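Local coordinates for insulinase family protease (Yersinia pestis, PDB 3GO9), which belongs to the insulinase (M16) family of peptidases and is predicted to act as a protease, binding zinc at several sites in the crystal, at residues 68-73 / 186-191; 105-111 / 159-164. All coordinates share one frame; numbering follows the deposited sequence.

In the fold
Contacts 1 and 2 meet at one zinc ion, their centres about 11 Å apart. H72 of contact 1 and I160 of contact 2 both bind the metal, with D158 as the third protein ligand, and H72 ND1 lies 2.7 Å from T109 OG1 in a probable hydrogen bond. Both are partly buried, but contact 2 sits nearer the centre of the chain (about 13 Å, against about 22 Å for contact 1). Their chemistry differs: strands 107-109 and 160-162 lie side by side at one edge of the seven-stranded sheet and are joined by direct backbone hydrogen bonds, whereas the 186-191 loop meets the start of helix 70-80 through waters, apolar contacts and a CH-pi contact.

Contact 1: residues 68-73 / 186-191; sequences VGFAHL and PGQPVT. With ZN (zinc ion), chain C.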
ATOM      1  N   VAL A  68     -15.858  -9.559  17.550  1.00 11.32           N
ATOM      2  CA  VAL A  68     -14.587  -9.982  17.032  1.00 11.71           C
ATOM      3  C   VAL A  68     -14.813 -10.782  15.758  1.00 11.69           C
ATOM      4  O   VAL A  68     -15.621 -11.725  15.726  1.00 10.82           O
ATOM      5  CB  VAL A  68     -13.853 -10.848  18.085  1.00 13.68           C
ATOM      6  CG1 VAL A  68     -12.643 -11.514  17.478  1.00 15.02           C
ATOM      7  CG2 VAL A  68     -13.505  -9.987  19.334  1.00 13.95           C
ATOM      8  N   GLY A  69     -14.134 -10.363  14.698  1.00  9.56           N
ATOM      9  CA  GLY A  69     -14.183 -11.072  13.419  1.00 10.40           C
ATOM     10  C   GLY A  69     -15.371 -10.686  12.539  1.00  9.21           C
ATOM     11  O   GLY A  69     -15.495 -11.208  11.408  1.00 10.16           O
ATOM     12  N   PHE A  70     -16.275  -9.832  13.040  1.00  9.50           N
ATOM     13  CA  PHE A  70     -17.478  -9.460  12.280  1.00  8.50           C
ATOM     14  C   PHE A  70     -17.126  -8.796  10.948  1.00  8.45           C
ATOM     15  O   PHE A  70     -17.709  -9.137   9.909  1.00  8.39           O
ATOM     16  CB  PHE A  70     -18.411  -8.545  13.091  1.00  8.03           C
ATOM     17  CG  PHE A  70     -19.299  -9.237  14.074  1.00  8.54           C
ATOM     18  CD1 PHE A  70     -19.103 -10.544  14.488  1.00  9.30           C
ATOM     19  CD2 PHE A  70     -20.402  -8.554  14.563  1.00  8.85           C
ATOM     20  CE1 PHE A  70     -20.004 -11.135  15.350  1.00 11.74           C
ATOM     21  CE2 PHE A  70     -21.276  -9.133  15.428  1.00 11.75           C
ATOM     22  CZ  PHE A  70     -21.075 -10.415  15.844  1.00 10.98           C
ATOM     23  N   ALA A  71     -16.170  -7.890  10.937  1.00  7.73           N
ATOM     24  CA  ALA A  71     -15.882  -7.180   9.672  1.00  7.17           C
ATOM     25  C   ALA A  71     -15.313  -8.141   8.642  1.00  7.79           C
ATOM     26  O   ALA A  71     -15.494  -7.976   7.417  1.00  8.86           O
ATOM     27  CB  ALA A  71     -14.880  -6.067   9.922  1.00  8.02           C
ATOM     28  N   HIS A  72     -14.557  -9.121   9.106  1.00  9.26           N
ATOM     29  CA  HIS A  72     -13.975 -10.122   8.165  1.00  9.83           C
ATOM     30  C   HIS A  72     -15.027 -11.115   7.658  1.00  9.28           C
ATOM     31  O   HIS A  72     -14.856 -11.691   6.559  1.00  9.78           O
ATOM     32  CB  HIS A  72     -12.809 -10.818   8.850  1.00 10.31           C
ATOM     33  CG  HIS A  72     -11.977 -11.659   7.939  1.00 11.46           C
ATOM     34  ND1 HIS A  72     -11.056 -11.099   7.079  1.00 11.95           N
ATOM     35  CD2 HIS A  72     -11.840 -12.996   7.840  1.00 16.58           C
ATOM     36  CE1 HIS A  72     -10.423 -12.075   6.445  1.00 13.34           C
ATOM     37  NE2 HIS A  72     -10.914 -13.222   6.861  1.00 11.84           N
ATOM     38  N   LEU A  73     -16.057 -11.369   8.438  1.00  8.72           N
ATOM     39  CA  LEU A  73     -17.122 -12.323   8.076  1.00  9.21           C
ATOM     40  C   LEU A  73     -18.084 -11.766   7.030  1.00  8.51           C
ATOM     41  O   LEU A  73     -18.516 -12.461   6.111  1.00  8.98           O
ATOM     42  CB  LEU A  73     -17.915 -12.799   9.302  1.00  9.62           C
ATOM     43  CG  LEU A  73     -19.066 -13.769   9.077  1.00 11.50           C
ATOM     44  CD1 LEU A  73     -18.621 -14.978   8.348  1.00 13.86           C
ATOM     45  CD2 LEU A  73     -19.725 -14.145  10.391  1.00 12.30           C
ATOM     46  N   PRO A 186      -7.333  -8.540  12.037  1.00 13.46           N
ATOM     47  CA  PRO A 186      -8.438  -8.381  11.068  1.00 14.66           C
ATOM     48  C   PRO A 186      -8.989  -9.681  10.483  1.00 17.46           C
ATOM     49  O   PRO A 186     -10.044  -9.648   9.844  1.00 18.72           O
ATOM     50  CB  PRO A 186      -7.846  -7.474   9.984  1.00 15.58           C
ATOM     51  CG  PRO A 186      -6.385  -7.487  10.190  1.00 15.46           C
ATOM     52  CD  PRO A 186      -6.089  -7.890  11.612  1.00 13.86           C
ATOM     53  N   GLY A 187      -8.292 -10.787  10.657  1.00 17.42           N
ATOM     54  CA  GLY A 187      -8.787 -12.047  10.068  1.00 17.46           C
ATOM     55  C   GLY A 187      -9.196 -13.056  11.131  1.00 18.59           C
ATOM     56  O   GLY A 187      -9.231 -14.265  10.802  1.00 18.02           O
ATOM     57  N   GLN A 188      -9.502 -12.592  12.348  1.00 18.67           N
ATOM     58  CA  GLN A 188      -9.829 -13.489  13.508  1.00 20.03           C
ATOM     59  C   GLN A 188     -11.137 -14.188  13.204  1.00 19.90           C
ATOM     60  O   GLN A 188     -12.047 -13.572  12.721  1.00 18.16           O
ATOM     61  CB  GLN A 188     -10.053 -12.718  14.835  1.00 20.98           C
ATOM     62  CG  GLN A 188      -8.942 -11.815  15.308  1.00 24.29           C
ATOM     63  CD  GLN A 188      -9.239 -10.911  16.574  1.00 25.56           C
ATOM     64  OE1 GLN A 188      -9.068 -11.392  17.694  1.00 31.97           O
ATOM     65  NE2 GLN A 188      -9.634  -9.595  16.384  1.00 21.53           N
ATOM     66  N   PRO A 189     -11.252 -15.492  13.520  1.00 20.16           N
ATOM     67  CA  PRO A 189     -12.574 -16.078  13.383  1.00 19.89           C
ATOM     68  C   PRO A 189     -13.571 -15.540  14.405  1.00 18.78           C
ATOM     69  O   PRO A 189     -13.194 -15.149  15.512  1.00 20.14           O
ATOM     70  CB  PRO A 189     -12.312 -17.564  13.629  1.00 21.22           C
ATOM     71  CG  PRO A 189     -11.021 -17.776  13.043  1.00 21.77           C
ATOM     72  CD  PRO A 189     -10.212 -16.541  13.454  1.00 21.96           C
ATOM     73  N   VAL A 190     -14.838 -15.545  14.029  1.00 17.05           N
ATOM     74  CA  VAL A 190     -15.897 -15.131  14.949  1.00 15.87           C
ATOM     75  C   VAL A 190     -16.099 -16.145  16.095  1.00 17.51           C
ATOM     76  O   VAL A 190     -15.836 -17.316  15.911  1.00 16.40           O
ATOM     77  CB  VAL A 190     -17.218 -14.936  14.214  1.00 15.37           C
ATOM     78  CG1 VAL A 190     -17.076 -13.769  13.187  1.00 13.66           C
ATOM     79  CG2 VAL A 190     -17.696 -16.238  13.542  1.00 14.94           C
ATOM     80  N   THR A 191     -16.573 -15.658  17.247  1.00 17.05           N
ATOM     81  CA  THR A 191     -17.054 -16.541  18.330  1.00 18.27           C
ATOM     82  C   THR A 191     -18.357 -17.210  17.941  1.00 17.55           C
ATOM     83  O   THR A 191     -19.294 -16.572  17.501  1.00 17.87           O
ATOM     84  CB  THR A 191     -17.257 -15.751  19.609  1.00 19.18           C
ATOM     85  OG1 THR A 191     -16.075 -14.969  19.840  1.00 20.91           O
ATOM     86  CG2 THR A 191     -17.484 -16.689  20.812  1.00 20.93           C
TER
HETATM   87 ZN    ZN C 602      -9.723 -14.649   6.068  0.50 17.50          ZN
HETATM   88  O   HOH W   1     -17.245 -12.886  17.579  1.00 17.36           O
HETATM   89  O   HOH W   2     -14.101 -13.511  10.856  1.00 14.49           O
HETATM   90  O   HOH W   3     -12.640  -8.424  11.348  1.00 13.77           O
HETATM   91  O   HOH W   4     -10.275 -15.489   7.361  1.00 15.62           O
HETATM   92  O   HOH W   5      -7.902 -14.195   6.314  1.00 28.86           O
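The loop carrying V190 passes the start of helix 70-80 with the CA atoms of G69 and V190 4.7 Å apart and no direct hydrogen bond between the segments. In M16 peptidases the zinc helix carries an HxxEH motif; H72 probably matches its first histidine, although P75 stands where the glutamate would be. G69 is the N-cap residue, with phi at 85°, and its CA approaches Q188 O to 3.4 Å. A water joins the two backbones here, donating to G69 O (2.7 Å) and to Q188 O. V68 CG1 sits 3.6 Å from Q188 CD, equally close to OE1 and nearly so to NE2, hence over the flat amide, whose NE2 bonds D185 O. V190 CG1 touches two helix side chains: it lies near the plane of the F70 ring at its edge, 4.0 Å from CD1, and 3.9 Å from L73 CD2. H72 has CG anti to the backbone N (chi1 -169°), which brings the imidazole alongside the loop. G187 CA covers one ring face as a CH-pi contact, 3.8 Å from the centroid and 5° off the normal. With ND1 bonded to T109, both ring nitrogens are engaged, since H72 NE2 binds the zinc ion at 2.0 Å.

Contact 2: residues 105-111 / 159-164; sequences PPAITSY and PIATFP. With ZN (zinc ion), chain C.
Two first torsions set this contact: S110 OG, anti to its own N (chi1 -174°), reaches F163 O, while T109, with OG1, the partner of H72, between N and C (chi1 75°), has CG2 anti to the carbonyl carbon, facing I160. T109 and I160 belong to a parallel strand pair, 107-109 with 160-162, the latter an edge strand of the mixed sheet in the M16 alpha+beta fold. The hydrogen bonds follow the parallel pattern, with A161 bridging the residues on either side of I108: A161 N donates to A107 O (3.0 Å) and T109 N to A161 O (2.8 Å). F163 N then donates to T109 O at 3.0 Å. The short axes are inclined by 38°, yet the bonding goes on to S110 and F163, where S110 OG donates to F163 O at 2.6 Å from above the carbonyl plane. On one face of the pair, T109 CG2 lies 3.7 Å from I160 CG2. On the other, A161 CB meets P105 CG at 3.6 Å and also touches I108 CG1. T162 OG1 donates to P164 O, spanning the cis peptide before P164. Beyond 160-162 this chain adds no further strand to the sheet, and I160 O binds the zinc ion at 2.4 Å.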
ATOM      1  N   PRO A 105      -8.176 -11.214  -4.244  1.00 11.08           N
ATOM      2  CA  PRO A 105      -9.329 -11.860  -3.630  1.00 11.65           C
ATOM      3  C   PRO A 105     -10.558 -10.982  -3.716  1.00  9.91           C
ATOM      4  O   PRO A 105     -10.457  -9.750  -3.800  1.00 10.27           O
ATOM      5  CB  PRO A 105      -8.909 -12.068  -2.182  1.00 12.05           C
ATOM      6  CG  PRO A 105      -7.816 -11.074  -1.925  1.00 16.28           C
ATOM      7  CD  PRO A 105      -7.190 -10.730  -3.254  1.00 11.82           C
ATOM      8  N   PRO A 106     -11.736 -11.583  -3.556  1.00 10.36           N
ATOM      9  CA  PRO A 106     -12.971 -10.785  -3.633  1.00 10.71           C
ATOM     10  C   PRO A 106     -13.052  -9.673  -2.624  1.00 10.47           C
ATOM     11  O   PRO A 106     -13.596  -8.604  -2.899  1.00 10.25           O
ATOM     12  CB  PRO A 106     -14.078 -11.814  -3.415  1.00 11.61           C
ATOM     13  CG  PRO A 106     -13.499 -13.074  -3.844  1.00 12.98           C
ATOM     14  CD  PRO A 106     -12.042 -13.014  -3.427  1.00 11.83           C
ATOM     15  N   ALA A 107     -12.522  -9.923  -1.451  1.00  8.91           N
ATOM     16  CA  ALA A 107     -12.403  -8.868  -0.451  1.00  9.25           C
ATOM     17  C   ALA A 107     -11.177  -9.075   0.403  1.00  9.75           C
ATOM     18  O   ALA A 107     -10.693 -10.191   0.582  1.00  9.68           O
ATOM     19  CB  ALA A 107     -13.624  -8.819   0.443  1.00 10.21           C
ATOM     20  N   ILE A 108     -10.670  -7.949   0.864  1.00  9.08           N
ATOM     21  CA  ILE A 108      -9.567  -7.845   1.783  1.00 10.02           C
ATOM     22  C   ILE A 108     -10.045  -7.025   2.932  1.00  9.67           C
ATOM     23  O   ILE A 108     -10.587  -5.917   2.721  1.00  9.39           O
ATOM     24  CB  ILE A 108      -8.356  -7.092   1.121  1.00 10.25           C
ATOM     25  CG1 ILE A 108      -7.818  -7.881  -0.063  1.00  9.79           C
ATOM     26  CG2 ILE A 108      -7.252  -6.780   2.180  1.00 11.37           C
ATOM     27  CD1 ILE A 108      -6.900  -7.082  -0.959  1.00 14.25           C
ATOM     28  N   THR A 109      -9.900  -7.523   4.155  1.00  8.42           N
ATOM     29  CA  THR A 109     -10.277  -6.719   5.308  1.00  9.44           C
ATOM     30  C   THR A 109      -9.081  -6.401   6.187  1.00  9.83           C
ATOM     31  O   THR A 109      -8.088  -7.137   6.204  1.00 11.45           O
ATOM     32  CB  THR A 109     -11.365  -7.374   6.149  1.00 10.20           C
ATOM     33  OG1 THR A 109     -10.843  -8.430   6.914  1.00 13.48           O
ATOM     34  CG2 THR A 109     -12.520  -7.881   5.263  1.00 10.98           C
ATOM     35  N   SER A 110      -9.145  -5.288   6.891  1.00  9.48           N
ATOM     36  CA  SER A 110      -7.991  -4.824   7.608  1.00  8.62           C
ATOM     37  C   SER A 110      -8.456  -4.117   8.879  1.00  8.85           C
ATOM     38  O   SER A 110      -9.587  -4.323   9.333  1.00  8.72           O
ATOM     39  CB  SER A 110      -7.154  -3.936   6.649  1.00 10.01           C
ATOM     40  OG  SER A 110      -5.920  -3.532   7.221  1.00 10.52           O
ATOM     41  N   TYR A 111      -7.569  -3.347   9.494  1.00  8.67           N
ATOM     42  CA  TYR A 111      -7.873  -2.649  10.719  1.00  9.29           C
ATOM     43  C   TYR A 111      -8.890  -1.551  10.525  1.00 10.65           C
ATOM     44  O   TYR A 111      -9.745  -1.344  11.334  1.00  9.65           O
ATOM     45  CB  TYR A 111      -6.528  -2.075  11.252  1.00  9.83           C
ATOM     46  CG  TYR A 111      -5.581  -3.125  11.655  1.00  6.90           C
ATOM     47  CD1 TYR A 111      -5.724  -3.781  12.895  1.00  9.36           C
ATOM     48  CD2 TYR A 111      -4.560  -3.571  10.815  1.00  8.16           C
ATOM     49  CE1 TYR A 111      -4.848  -4.832  13.240  1.00 10.31           C
ATOM     50  CE2 TYR A 111      -3.698  -4.580  11.182  1.00  9.34           C
ATOM     51  CZ  TYR A 111      -3.837  -5.205  12.405  1.00  9.22           C
ATOM     52  OH  TYR A 111      -2.972  -6.243  12.758  1.00 10.73           O
ATOM     53  N   PRO A 159     -12.032 -17.239   1.416  1.00 13.82           N
ATOM     54  CA  PRO A 159     -11.728 -16.387   0.280  1.00 14.42           C
ATOM     55  C   PRO A 159     -11.401 -14.954   0.660  1.00 13.06           C
ATOM     56  O   PRO A 159     -11.024 -14.176  -0.199  1.00 15.12           O
ATOM     57  CB  PRO A 159     -13.019 -16.440  -0.539  1.00 14.20           C
ATOM     58  CG  PRO A 159     -14.069 -16.579   0.458  1.00 14.63           C
ATOM     59  CD  PRO A 159     -13.470 -17.439   1.595  1.00 14.23           C
ATOM     60  N   ILE A 160     -11.532 -14.591   1.931  1.00 10.47           N
ATOM     61  CA  ILE A 160     -11.328 -13.211   2.369  1.00 10.38           C
ATOM     62  C   ILE A 160      -9.917 -13.013   2.949  1.00 11.31           C
ATOM     63  O   ILE A 160      -9.517 -13.701   3.905  1.00 11.23           O
ATOM     64  CB  ILE A 160     -12.389 -12.811   3.441  1.00 10.54           C
ATOM     65  CG1 ILE A 160     -13.805 -13.180   2.949  1.00 11.72           C
ATOM     66  CG2 ILE A 160     -12.321 -11.269   3.761  1.00 13.29           C
ATOM     67  CD1 ILE A 160     -14.191 -12.661   1.536  1.00 12.49           C
ATOM     68  N   ALA A 161      -9.165 -12.118   2.358  1.00  9.32           N
ATOM     69  CA  ALA A 161      -7.801 -11.872   2.753  1.00  9.53           C
ATOM     70  C   ALA A 161      -7.733 -10.802   3.792  1.00 10.52           C
ATOM     71  O   ALA A 161      -8.734 -10.109   4.083  1.00  9.20           O
ATOM     72  CB  ALA A 161      -6.960 -11.451   1.534  1.00 11.75           C
ATOM     73  N   THR A 162      -6.547 -10.644   4.345  1.00 12.32           N
ATOM     74  CA  THR A 162      -6.309  -9.522   5.233  1.00 11.84           C
ATOM     75  C   THR A 162      -5.251  -8.574   4.678  1.00 12.26           C
ATOM     76  O   THR A 162      -4.505  -8.917   3.769  1.00 12.27           O
ATOM     77  CB  THR A 162      -5.808 -10.022   6.612  1.00 11.29           C
ATOM     78  OG1 THR A 162      -4.626 -10.821   6.451  1.00 13.55           O
ATOM     79  CG2 THR A 162      -6.869 -10.884   7.309  1.00 12.49           C
ATOM     80  N   PHE A 163      -5.224  -7.357   5.189  1.00 12.54           N
ATOM     81  CA  PHE A 163      -4.059  -6.480   5.021  1.00 13.81           C
ATOM     82  C   PHE A 163      -3.558  -6.059   6.399  1.00 14.25           C
ATOM     83  O   PHE A 163      -4.355  -5.551   7.194  1.00 12.76           O
ATOM     84  CB  PHE A 163      -4.368  -5.236   4.232  1.00 14.16           C
ATOM     85  CG  PHE A 163      -3.170  -4.357   4.101  1.00 15.90           C
ATOM     86  CD1 PHE A 163      -2.154  -4.724   3.213  1.00 19.37           C
ATOM     87  CD2 PHE A 163      -2.972  -3.282   4.966  1.00 17.20           C
ATOM     88  CE1 PHE A 163      -0.998  -3.970   3.144  1.00 22.59           C
ATOM     89  CE2 PHE A 163      -1.804  -2.515   4.901  1.00 24.38           C
ATOM     90  CZ  PHE A 163      -0.821  -2.874   3.972  1.00 21.52           C
ATOM     91  N   PRO A 164      -2.249  -6.241   6.697  1.00 14.64           N
ATOM     92  CA  PRO A 164      -1.252  -6.979   5.940  1.00 14.57           C
ATOM     93  C   PRO A 164      -1.714  -8.401   5.634  1.00 13.95           C
ATOM     94  O   PRO A 164      -2.584  -9.001   6.308  1.00 12.09           O
ATOM     95  CB  PRO A 164      -0.005  -6.959   6.875  1.00 14.81           C
ATOM     96  CG  PRO A 164      -0.161  -5.682   7.620  1.00 16.37           C
ATOM     97  CD  PRO A 164      -1.660  -5.656   7.904  1.00 15.30           C
TER
HETATM   98 ZN    ZN C 602      -9.723 -14.649   6.068  0.50 17.50          ZN
HETATM   99  O   HOH W   4     -10.275 -15.489   7.361  1.00 15.62           O
HETATM  100  O   HOH W   5      -7.902 -14.195   6.314  1.00 28.86           O